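PDB 1NO7: major capsid protein from Human herpesvirus 1, which forms the pentons and hexons of the icosahedral herpesvirus capsid shell. Local coordinates for residues 391-396 with 419-424. Sequence-based numbering, arbitrary orientation.
Sequences NMVVPE and NLVANT
The two ends of the long loop joining helix 382-389 to helix 425-431 meet at the protein surface, where Asn391 and Val393 face a type II beta turn running from Val421 to Thr424. A single weak hydrogen bond links the two segments: Asn391 ND2 lies 2.8 Å from Asn423 O, but the N-H...O angle of 123° is strongly bent. The Asn391 and Thr424 side chains cross at about a right angle, and Thr424, the N-cap residue of helix 425-431, makes no capping bond with its side chain. Thr424 OG1 stands beside the backbone N (chi1 -70°), which leaves CG2 anti to that N; Thr424 CG2 sits by the Asn391 backbone and is 3.7 Å from Met392 CA. Met392 CB points away from 419-424, and its side chain touches Val425 and Asn426 of helix 425-431 and Met441 of helix 438-442. The apolar part is small: Val393 CG2 meets Val421 CG2 at 3.8 Å, whereas Val393 CG1 lies 3.7 Å from Asn419 O. Asn419 ND2 is hydrogen-bonded to Pro411 O within the same loop, while Asn419 OD1 borders the Pro395 ring, 3.9 Å from Pro395 CB.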
# COMPACT_ATOMS: atom_id res chain seq x y z
N ASN A 391 26.22 6.34 -3.88
CA ASN A 391 27.50 5.68 -4.11
C ASN A 391 27.63 5.57 -5.64
O ASN A 391 27.69 4.47 -6.20
CB ASN A 391 27.48 4.28 -3.47
CG ASN A 391 28.33 3.26 -4.24
OD1 ASN A 391 29.56 3.34 -4.23
ND2 ASN A 391 27.68 2.31 -4.91
N MET A 392 27.65 6.72 -6.31
CA MET A 392 27.75 6.72 -7.77
C MET A 392 29.15 7.02 -8.33
O MET A 392 30.12 7.21 -7.59
CB MET A 392 26.74 7.70 -8.37
CG MET A 392 27.08 9.15 -8.15
SD MET A 392 25.61 10.22 -8.26
CE MET A 392 25.45 10.64 -6.45
N VAL A 393 29.22 7.07 -9.66
CA VAL A 393 30.47 7.34 -10.37
C VAL A 393 30.25 8.28 -11.57
O VAL A 393 29.86 7.85 -12.67
CB VAL A 393 31.12 6.00 -10.83
CG1 VAL A 393 32.01 6.20 -12.08
CG2 VAL A 393 31.92 5.38 -9.64
N VAL A 394 30.47 9.57 -11.34
CA VAL A 394 30.32 10.56 -12.39
C VAL A 394 31.69 11.12 -12.75
O VAL A 394 32.26 11.93 -12.02
CB VAL A 394 29.41 11.71 -11.95
CG1 VAL A 394 29.38 12.80 -13.03
CG2 VAL A 394 28.01 11.18 -11.72
N PRO A 395 32.24 10.68 -13.89
CA PRO A 395 33.56 11.15 -14.30
C PRO A 395 33.54 12.66 -14.44
O PRO A 395 32.50 13.25 -14.75
CB PRO A 395 33.77 10.43 -15.63
CG PRO A 395 32.41 10.37 -16.19
CD PRO A 395 31.60 9.94 -14.99
N GLU A 396 34.71 13.27 -14.19
CA GLU A 396 34.92 14.71 -14.27
C GLU A 396 34.59 15.21 -15.67
O GLU A 396 35.09 14.67 -16.66
CB GLU A 396 36.38 15.05 -13.94
CG GLU A 396 36.65 16.53 -13.76
CD GLU A 396 35.95 17.09 -12.54
OE1 GLU A 396 36.31 16.69 -11.41
OE2 GLU A 396 35.03 17.92 -12.71
N ASN A 419 32.52 3.10 -17.29
CA ASN A 419 32.29 3.59 -15.93
C ASN A 419 31.45 2.72 -14.99
O ASN A 419 31.45 2.96 -13.77
CB ASN A 419 31.65 4.97 -15.99
CG ASN A 419 32.56 6.01 -16.57
OD1 ASN A 419 33.41 6.57 -15.88
ND2 ASN A 419 32.39 6.28 -17.86
N LEU A 420 30.74 1.73 -15.53
CA LEU A 420 29.86 0.87 -14.74
C LEU A 420 30.50 0.01 -13.65
O LEU A 420 30.69 -1.19 -13.84
CB LEU A 420 29.06 -0.04 -15.67
CG LEU A 420 28.25 0.74 -16.71
CD1 LEU A 420 27.47 -0.22 -17.58
CD2 LEU A 420 27.28 1.70 -16.01
N VAL A 421 30.80 0.62 -12.50
CA VAL A 421 31.40 -0.12 -11.39
C VAL A 421 30.38 -0.99 -10.68
O VAL A 421 29.28 -0.54 -10.34
CB VAL A 421 31.98 0.82 -10.33
CG1 VAL A 421 32.89 0.04 -9.38
CG2 VAL A 421 32.70 1.96 -11.00
N ALA A 422 30.75 -2.24 -10.42
CA ALA A 422 29.87 -3.18 -9.73
C ALA A 422 29.42 -2.65 -8.37
O ALA A 422 30.21 -2.01 -7.66
CB ALA A 422 30.57 -4.52 -9.58
N ASN A 423 28.17 -2.92 -8.01
CA ASN A 423 27.60 -2.48 -6.73
C ASN A 423 27.51 -0.95 -6.62
O ASN A 423 27.62 -0.37 -5.53
CB ASN A 423 28.41 -3.04 -5.56
CG ASN A 423 28.13 -4.51 -5.31
OD1 ASN A 423 27.03 -4.89 -4.91
ND2 ASN A 423 29.13 -5.35 -5.56
N THR A 424 27.29 -0.31 -7.77
CA THR A 424 27.18 1.14 -7.85
C THR A 424 25.90 1.50 -8.54
O THR A 424 25.50 0.84 -9.51
CB THR A 424 28.32 1.73 -8.66
OG1 THR A 424 29.54 1.60 -7.93
CG2 THR A 424 28.04 3.20 -8.99